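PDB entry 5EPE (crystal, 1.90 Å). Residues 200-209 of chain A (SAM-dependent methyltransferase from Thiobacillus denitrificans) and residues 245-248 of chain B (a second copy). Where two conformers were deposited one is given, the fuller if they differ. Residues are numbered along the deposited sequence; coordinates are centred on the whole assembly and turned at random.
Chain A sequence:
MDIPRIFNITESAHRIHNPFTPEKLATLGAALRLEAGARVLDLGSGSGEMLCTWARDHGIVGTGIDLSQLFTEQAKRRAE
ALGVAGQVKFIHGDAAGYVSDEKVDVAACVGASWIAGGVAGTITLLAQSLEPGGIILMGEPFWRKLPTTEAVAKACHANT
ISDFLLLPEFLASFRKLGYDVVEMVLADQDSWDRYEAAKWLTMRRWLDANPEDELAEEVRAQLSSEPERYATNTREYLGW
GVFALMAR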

# COMPACT_ATOMS: atom_id res chain seq x y z
N TRP A 200 11.71 27.93 23.88
CA TRP A 200 11.06 28.99 23.14
C TRP A 200 10.77 30.19 24.04
O TRP A 200 11.01 31.32 23.64
CB TRP A 200 9.78 28.49 22.44
CG TRP A 200 9.96 27.19 21.72
CD1 TRP A 200 11.08 26.70 21.13
CD2 TRP A 200 8.93 26.24 21.49
NE1 TRP A 200 10.85 25.46 20.61
CE2 TRP A 200 9.53 25.14 20.81
CE3 TRP A 200 7.57 26.19 21.80
CZ2 TRP A 200 8.82 24.03 20.45
CZ3 TRP A 200 6.85 25.08 21.42
CH2 TRP A 200 7.48 24.01 20.75
N LEU A 201 10.29 29.94 25.25
CA LEU A 201 10.00 31.05 26.18
C LEU A 201 11.31 31.76 26.56
O LEU A 201 11.38 32.97 26.60
CB LEU A 201 9.26 30.51 27.41
CG LEU A 201 8.88 31.56 28.46
CD1 LEU A 201 8.03 32.63 27.83
CD2 LEU A 201 8.20 30.95 29.68
N THR A 202 12.34 30.96 26.86
CA THR A 202 13.63 31.50 27.18
C THR A 202 14.16 32.42 26.04
O THR A 202 14.63 33.52 26.30
CB THR A 202 14.64 30.39 27.50
OG1 THR A 202 14.13 29.63 28.62
CG2 THR A 202 16.06 31.00 27.89
N MSE A 203 14.11 31.92 24.82
CA MSE A 203 14.56 32.67 23.66
C MSE A 203 13.80 33.94 23.45
O MSE A 203 14.39 34.97 23.14
CB MSE A 203 14.51 31.84 22.40
CG MSE A 203 15.65 30.86 22.28
SE MSE A 203 15.43 29.88 20.52
CE MSE A 203 14.16 28.71 21.18
N ARG A 204 12.48 33.90 23.60
CA ARG A 204 11.69 35.10 23.39
C ARG A 204 11.97 36.18 24.41
O ARG A 204 12.11 37.38 24.04
CB ARG A 204 10.17 34.80 23.42
CG ARG A 204 9.27 36.03 23.24
CD ARG A 204 9.57 36.77 21.92
NE ARG A 204 8.90 38.05 21.93
CZ ARG A 204 7.69 38.31 21.44
NH1 ARG A 204 6.95 37.42 20.79
NH2 ARG A 204 7.23 39.52 21.59
N ARG A 205 12.03 35.79 25.68
CA ARG A 205 12.39 36.73 26.75
C ARG A 205 13.80 37.29 26.57
O ARG A 205 14.05 38.45 26.83
CB ARG A 205 12.25 36.06 28.10
CG ARG A 205 10.78 35.90 28.49
CD ARG A 205 10.60 35.15 29.78
NE ARG A 205 9.20 35.17 30.13
CZ ARG A 205 8.69 34.68 31.25
NH1 ARG A 205 9.49 34.12 32.12
NH2 ARG A 205 7.37 34.75 31.47
N TRP A 206 14.72 36.46 26.12
CA TRP A 206 16.08 36.96 25.79
C TRP A 206 16.06 37.99 24.65
O TRP A 206 16.67 39.06 24.74
CB TRP A 206 17.01 35.79 25.44
CG TRP A 206 18.40 36.23 25.20
CD1 TRP A 206 19.38 36.39 26.13
CD2 TRP A 206 18.95 36.61 23.94
NE1 TRP A 206 20.55 36.82 25.51
CE2 TRP A 206 20.29 36.97 24.16
CE3 TRP A 206 18.43 36.67 22.64
CZ2 TRP A 206 21.13 37.36 23.12
CZ3 TRP A 206 19.29 37.07 21.58
CH2 TRP A 206 20.61 37.41 21.84
N LEU A 207 15.31 37.68 23.62
CA LEU A 207 15.19 38.53 22.44
C LEU A 207 14.58 39.90 22.74
O LEU A 207 15.12 40.95 22.30
CB LEU A 207 14.35 37.77 21.44
CG LEU A 207 14.50 38.02 19.97
CD1 LEU A 207 15.94 38.02 19.45
CD2 LEU A 207 13.71 36.88 19.31
N ASP A 208 13.53 39.89 23.55
CA ASP A 208 12.89 41.10 24.03
C ASP A 208 13.90 41.95 24.76
O ASP A 208 13.86 43.15 24.63
CB ASP A 208 11.76 40.78 25.01
CG ASP A 208 10.50 40.18 24.33
OD1 ASP A 208 10.44 40.15 23.05
OD2 ASP A 208 9.56 39.73 25.08
N ALA A 209 14.78 41.34 25.55
CA ALA A 209 15.80 42.09 26.29
C ALA A 209 17.04 42.48 25.49
O ALA A 209 17.77 43.40 25.91
CB ALA A 209 16.23 41.31 27.51
N LEU B 245 1.17 31.94 24.02
CA LEU B 245 1.37 32.84 22.87
C LEU B 245 1.86 34.21 23.33
O LEU B 245 1.38 34.75 24.35
CB LEU B 245 0.07 33.04 22.11
CG LEU B 245 -0.71 31.76 21.76
CD1 LEU B 245 -1.97 32.15 21.03
CD2 LEU B 245 0.12 30.86 20.86
N MSE B 246 2.80 34.77 22.58
CA MSE B 246 3.15 36.19 22.71
C MSE B 246 3.21 36.84 21.36
O MSE B 246 3.89 36.35 20.44
CB MSE B 246 4.51 36.34 23.39
CG MSE B 246 4.55 35.77 24.78
SE MSE B 246 6.34 35.87 25.66
CE MSE B 246 6.48 37.81 25.49
N ALA B 247 2.52 37.97 21.22
CA ALA B 247 2.44 38.70 19.95
C ALA B 247 3.83 39.11 19.50
O ALA B 247 4.60 39.56 20.33
CB ALA B 247 1.58 39.93 20.08
N ARG B 248 4.19 38.85 18.25
CA ARG B 248 5.44 39.42 17.71
C ARG B 248 5.27 40.93 17.50
O ARG B 248 6.28 41.63 17.42
CB ARG B 248 5.81 38.83 16.38
CG ARG B 248 6.19 37.41 16.43
CD ARG B 248 6.83 36.95 15.13
NE ARG B 248 5.92 36.96 14.01
CZ ARG B 248 4.96 36.05 13.78
NH1 ARG B 248 4.79 35.01 14.55
NH2 ARG B 248 4.18 36.19 12.74
OXT ARG B 248 4.15 41.49 17.42

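Residues 200-209 of chain A form a continuous helix that begins earlier in the chain. Backbone hydrogen bonds of the i to i+4 kind hold it, such as A:Asp208 N to A:Arg204 O at 2.9 Å. In chain B, residues 245-247 belong to a strand that begins earlier in the chain, and A:Arg204 and B:Met246 stand nearest each other, CA to CA 8.6 Å. The helix and strand run in roughly the same direction, with 22° between them. Their axes come no closer than 10.8 Å, so side chains must bridge the gap.

A:Arg204 does most of this work. Its CA-to-CB bond points toward the strand, and its guanidinium reaches the backbone near the chain B terminus. A:Arg204 NH2 donates to B:Ala247 O at 2.9 Å, with a nearly straight angle of 159°. A:Arg204 NH1 donates to the same B:Ala247 O at 3.2 Å. One carbonyl thus takes two hydrogen bonds, and it lies at the guanidinium edge, where the N-H groups point. A weak third bond runs from A:Arg204 NH1 to B:Met246 O at 3.3 Å, bent to 129°. The acceptors are main-chain oxygens, so these bonds do not depend on the side chain of B:Ala247, whose CA-to-CB bond points away from the helix.

A:Asp208 lies one helical turn after A:Arg204. A:Asp208 OD1 accepts from A:Arg204 NE at 2.8 Å in a nearly linear salt bridge. The salt bridge uses NE, while NH1 and NH2 donate to chain B; NH1 is also hydrogen-bonded elsewhere in the structure.

B:Met246 is a selenomethionine whose CA-to-CB bond points toward the helix. B:Met246 CB lies over one face of the guanidinium, 3.7 Å from A:Arg204 NH1. Farther out, B:Met246 SE meets A:Leu201 CD1 at 4.3 Å, an apolar contact. The B:Met246 CE methyl lies 3.7 Å from A:Asp208 OD2. The side chain therefore packs against three helix residues.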